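PDB 2JC4: exodeoxyribonuclease III from Neisseria meningitidis, which probably degrades double-stranded DNA from its 3' ends as a metal-dependent exonuclease of the AP endonuclease/ExoIII family, acting in DNA repair. Local coordinates for residues 179-190 with 215-226. Residues are numbered along the deposited sequence; the frame is centred on the assembly and turned at random.
Sequences LLDLGLTDSLRQ and RIDHILVSPAMA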
loop_
_atom_site.group_PDB
_atom_site.type_symbol
_atom_site.label_atom_id
_atom_site.label_comp_id
_atom_site.label_asym_id
_atom_site.label_seq_id
_atom_site.Cartn_x
_atom_site.Cartn_y
_atom_site.Cartn_z
ATOM N N LEU A 179 8.982 3.466 -10.984
ATOM C CA LEU A 179 8.938 4.099 -9.661
ATOM C C LEU A 179 10.296 3.992 -8.944
ATOM O O LEU A 179 10.806 4.966 -8.445
ATOM C CB LEU A 179 7.814 3.470 -8.820
ATOM C CG LEU A 179 6.378 3.715 -9.294
ATOM C CD1 LEU A 179 5.389 2.851 -8.486
ATOM C CD2 LEU A 179 5.987 5.231 -9.239
ATOM N N LEU A 180 10.870 2.794 -8.883
ATOM C CA LEU A 180 12.222 2.629 -8.350
ATOM C C LEU A 180 13.243 3.586 -9.020
ATOM O O LEU A 180 14.100 4.159 -8.319
ATOM C CB LEU A 180 12.695 1.178 -8.518
ATOM C CG LEU A 180 11.868 0.090 -7.808
ATOM C CD1 LEU A 180 12.477 -1.287 -8.050
ATOM C CD2 LEU A 180 11.694 0.373 -6.294
ATOM N N ASP A 181 13.155 3.711 -10.350
ATOM C CA ASP A 181 14.021 4.591 -11.184
ATOM C C ASP A 181 13.938 6.102 -10.835
ATOM O O ASP A 181 14.853 6.895 -11.150
ATOM C CB ASP A 181 13.667 4.404 -12.665
ATOM C CG ASP A 181 14.107 3.057 -13.212
ATOM O OD1 ASP A 181 14.855 2.331 -12.508
ATOM O OD2 ASP A 181 13.687 2.732 -14.359
ATOM N N LEU A 182 12.884 6.490 -10.115
ATOM C CA LEU A 182 12.836 7.847 -9.534
ATOM C C LEU A 182 13.915 8.095 -8.472
ATOM O O LEU A 182 14.221 9.262 -8.163
ATOM C CB LEU A 182 11.450 8.159 -8.927
ATOM C CG LEU A 182 10.275 7.990 -9.877
ATOM C CD1 LEU A 182 8.922 8.180 -9.150
ATOM C CD2 LEU A 182 10.391 8.891 -11.112
ATOM N N GLY A 183 14.465 7.012 -7.916
ATOM C CA GLY A 183 15.430 7.067 -6.824
ATOM C C GLY A 183 14.817 6.567 -5.523
ATOM O O GLY A 183 14.949 7.201 -4.461
ATOM N N LEU A 184 14.100 5.454 -5.634
ATOM C CA LEU A 184 13.425 4.814 -4.504
ATOM C C LEU A 184 13.885 3.374 -4.444
ATOM O O LEU A 184 14.280 2.827 -5.461
ATOM C CB LEU A 184 11.912 4.834 -4.731
ATOM C CG LEU A 184 11.235 6.201 -4.636
ATOM C CD1 LEU A 184 9.793 5.979 -5.046
ATOM C CD2 LEU A 184 11.301 6.750 -3.175
ATOM N N THR A 185 13.852 2.802 -3.239
ATOM C CA THR A 185 14.325 1.456 -2.927
ATOM C C THR A 185 13.133 0.609 -2.471
ATOM O O THR A 185 12.356 1.055 -1.618
ATOM C CB THR A 185 15.376 1.554 -1.768
ATOM O OG1 THR A 185 16.590 2.118 -2.283
ATOM C CG2 THR A 185 15.690 0.190 -1.170
ATOM N N ASP A 186 12.966 -0.587 -3.062
ATOM C CA ASP A 186 11.970 -1.575 -2.587
ATOM C C ASP A 186 12.438 -2.048 -1.188
ATOM O O ASP A 186 13.285 -2.941 -1.092
ATOM C CB ASP A 186 11.934 -2.760 -3.613
ATOM C CG ASP A 186 10.961 -3.895 -3.241
ATOM O OD1 ASP A 186 10.441 -3.931 -2.107
ATOM O OD2 ASP A 186 10.749 -4.783 -4.117
ATOM N N SER A 187 11.891 -1.480 -0.120
ATOM C CA SER A 187 12.455 -1.709 1.222
ATOM C C SER A 187 12.553 -3.179 1.625
ATOM O O SER A 187 13.577 -3.614 2.168
ATOM C CB SER A 187 11.748 -0.908 2.305
ATOM O OG SER A 187 10.444 -1.373 2.575
ATOM N N LEU A 188 11.497 -3.952 1.370
ATOM C CA LEU A 188 11.507 -5.357 1.794
ATOM C C LEU A 188 12.716 -6.103 1.182
ATOM O O LEU A 188 13.369 -6.914 1.866
ATOM C CB LEU A 188 10.189 -6.036 1.408
ATOM C CG LEU A 188 9.996 -7.460 1.959
ATOM C CD1 LEU A 188 8.518 -7.711 2.370
ATOM C CD2 LEU A 188 10.501 -8.482 0.966
ATOM N N ARG A 189 13.033 -5.820 -0.084
ATOM C CA ARG A 189 14.145 -6.520 -0.756
ATOM C C ARG A 189 15.528 -5.992 -0.361
ATOM O O ARG A 189 16.541 -6.692 -0.505
ATOM C CB ARG A 189 13.969 -6.532 -2.282
ATOM C CG ARG A 189 12.877 -7.477 -2.798
ATOM C CD ARG A 189 13.201 -8.910 -2.449
ATOM N NE ARG A 189 12.176 -9.845 -2.914
ATOM C CZ ARG A 189 11.921 -11.025 -2.354
ATOM N NH1 ARG A 189 12.583 -11.390 -1.253
ATOM N NH2 ARG A 189 10.956 -11.825 -2.852
ATOM N N GLN A 190 15.591 -4.770 0.162
ATOM C CA GLN A 190 16.848 -4.327 0.780
ATOM C C GLN A 190 17.181 -5.208 2.010
ATOM O O GLN A 190 18.297 -5.685 2.141
ATOM C CB GLN A 190 16.802 -2.853 1.172
ATOM C CG GLN A 190 18.018 -2.445 2.039
ATOM C CD GLN A 190 18.131 -0.951 2.219
ATOM O OE1 GLN A 190 17.930 -0.184 1.270
ATOM N NE2 GLN A 190 18.457 -0.520 3.444
ATOM N N ARG A 215 3.464 -11.153 -3.609
ATOM C CA ARG A 215 3.961 -9.944 -2.932
ATOM C C ARG A 215 3.611 -8.727 -3.762
ATOM O O ARG A 215 4.345 -8.375 -4.696
ATOM C CB ARG A 215 5.480 -9.994 -2.665
ATOM C CG ARG A 215 5.989 -8.840 -1.795
ATOM C CD ARG A 215 7.521 -8.908 -1.558
ATOM N NE ARG A 215 8.265 -8.623 -2.790
ATOM C CZ ARG A 215 8.941 -7.485 -3.006
ATOM N NH1 ARG A 215 8.990 -6.547 -2.073
ATOM N NH2 ARG A 215 9.590 -7.302 -4.141
ATOM N N ILE A 216 2.506 -8.074 -3.408
ATOM C CA ILE A 216 2.022 -6.893 -4.146
ATOM C C ILE A 216 1.867 -5.646 -3.303
ATOM O O ILE A 216 1.570 -4.561 -3.845
ATOM C CB ILE A 216 0.686 -7.193 -4.891
ATOM C CG1 ILE A 216 -0.398 -7.696 -3.901
ATOM C CG2 ILE A 216 0.954 -8.241 -6.058
ATOM C CD1 ILE A 216 -1.779 -7.962 -4.572
ATOM N N ASP A 217 2.012 -5.791 -1.987
ATOM C CA ASP A 217 2.003 -4.647 -1.093
ATOM C C ASP A 217 3.428 -4.279 -0.703
ATOM O O ASP A 217 4.182 -5.130 -0.135
ATOM C CB ASP A 217 1.174 -4.990 0.151
ATOM C CG ASP A 217 -0.255 -5.363 -0.204
ATOM O OD1 ASP A 217 -1.058 -4.431 -0.303
ATOM O OD2 ASP A 217 -0.577 -6.579 -0.312
ATOM N N HIS A 218 3.807 -3.028 -0.986
ATOM C CA HIS A 218 5.251 -2.656 -0.914
ATOM C C HIS A 218 5.450 -1.382 -0.144
ATOM O O HIS A 218 4.508 -0.614 0.024
ATOM C CB HIS A 218 5.850 -2.476 -2.326
ATOM C CG HIS A 218 5.628 -3.652 -3.235
ATOM N ND1 HIS A 218 6.069 -4.911 -2.925
ATOM C CD2 HIS A 218 4.948 -3.764 -4.406
ATOM C CE1 HIS A 218 5.702 -5.754 -3.886
ATOM N NE2 HIS A 218 5.024 -5.077 -4.801
ATOM N N ILE A 219 6.693 -1.126 0.278
ATOM C CA ILE A 219 7.028 0.146 0.939
ATOM C C ILE A 219 8.284 0.666 0.235
ATOM O O ILE A 219 9.332 0.047 0.322
ATOM C CB ILE A 219 7.278 -0.033 2.456
ATOM C CG1 ILE A 219 5.997 -0.560 3.150
ATOM C CG2 ILE A 219 7.651 1.331 3.105
ATOM C CD1 ILE A 219 6.187 -0.932 4.589
ATOM N N LEU A 220 8.132 1.725 -0.548
ATOM C CA LEU A 220 9.240 2.231 -1.372
ATOM C C LEU A 220 9.760 3.484 -0.677
ATOM O O LEU A 220 8.964 4.355 -0.279
ATOM C CB LEU A 220 8.809 2.517 -2.827
ATOM C CG LEU A 220 8.040 1.462 -3.663
ATOM C CD1 LEU A 220 8.078 1.827 -5.153
ATOM C CD2 LEU A 220 8.503 0.065 -3.438
ATOM N N VAL A 221 11.084 3.557 -0.475
ATOM C CA VAL A 221 11.647 4.603 0.394
ATOM C C VAL A 221 12.752 5.438 -0.300
ATOM O O VAL A 221 13.517 4.920 -1.115
ATOM C CB VAL A 221 12.181 3.996 1.773
ATOM C CG1 VAL A 221 11.045 3.245 2.536
ATOM C CG2 VAL A 221 13.357 3.023 1.534
ATOM N N SER A 222 12.848 6.718 0.055
ATOM C CA SER A 222 13.950 7.550 -0.413
ATOM C C SER A 222 15.248 7.110 0.289
ATOM O O SER A 222 15.205 6.440 1.346
ATOM C CB SER A 222 13.687 9.023 -0.055
ATOM O OG SER A 222 13.547 9.155 1.346
ATOM N N PRO A 223 16.409 7.493 -0.273
ATOM C CA PRO A 223 17.654 7.049 0.354
ATOM C C PRO A 223 17.819 7.409 1.820
ATOM O O PRO A 223 18.349 6.586 2.562
ATOM C CB PRO A 223 18.752 7.742 -0.471
ATOM C CG PRO A 223 18.148 8.170 -1.690
ATOM C CD PRO A 223 16.648 8.266 -1.500
ATOM N N ALA A 224 17.380 8.602 2.241
ATOM C CA ALA A 224 17.523 9.013 3.654
ATOM C C ALA A 224 16.784 8.043 4.567
ATOM O O ALA A 224 17.231 7.769 5.676
ATOM C CB ALA A 224 17.019 10.461 3.877
ATOM N N MET A 225 15.651 7.526 4.083
ATOM C CA MET A 225 14.900 6.488 4.795
ATOM C C MET A 225 15.558 5.103 4.673
ATOM O O MET A 225 15.639 4.354 5.649
ATOM C CB MET A 225 13.427 6.468 4.325
ATOM C CG MET A 225 12.627 7.779 4.621
ATOM S SD MET A 225 12.471 8.194 6.384
ATOM C CE MET A 225 11.084 7.134 6.876
ATOM N N ALA A 226 16.056 4.768 3.485
ATOM C CA ALA A 226 16.798 3.499 3.289
ATOM C C ALA A 226 17.975 3.368 4.258
ATOM O O ALA A 226 18.218 2.294 4.814
ATOM C CB ALA A 226 17.287 3.369 1.840
HETATM O O HOH W 1 16.440 4.747 -1.810
HETATM O O HOH W 2 8.558 -3.323 0.050
HETATM O O HOH W 3 11.527 -9.557 -5.631
#
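D186 and R215 form an end-on, two-pronged salt bridge: NH1 of R215 reaches OD1 of D186 at 3.0 Å and NH2 of R215 reaches OD2 of D186 at 2.8 Å. Each carboxylate oxygen uses its syn lone pair, and the paired bonds hold the two groups nearly coplanar, 8° apart. With CG trans to the backbone N (chi1 179°), the D186 carboxylate meets the R215 guanidinium, whose chain bends at chi3, from the opposite direction. CE1 of H218 lies over the centre of one face of that guanidinium and R189 packs on the opposite one, where CG of R189 lies 3.6 Å from NH2 of R215. The two positive groups share D155, which takes NE of R215 and NH2 of R189, so a second acid probably offsets their charge, while NH1 of R189 bonds the O of H192. A water links OD1 of D186 to the backbone N of L188 and I219.

Backbone bonds join T185 to V221 in both directions, making an antiparallel hydrogen-bonded pair, with D186 and L220 as the neighbouring non-hydrogen-bonded pair. Next along, the O of I219 is gripped twice by S187, through N at 3.0 Å, nearly straight on, and through OG at 2.9 Å, tilted from the carbonyl plane. Farther out, NE2 of Q190 donates to O of A226 (3.1 Å) from above its carbonyl plane, tying helix 187-191 to helix 223-226.

Apolar contacts gather on L220, whose CD1 meets CB of L179 (4.0 Å) and CD2 of L180, while CD1 of L184 approaches its CB.

Strand 185-186 forms an edge of one sheet in the DNase I-like fold, flanking strand 217-221, whose D217, predicted to be important for catalysis, hydrogen-bonds H247, a predicted active-site residue.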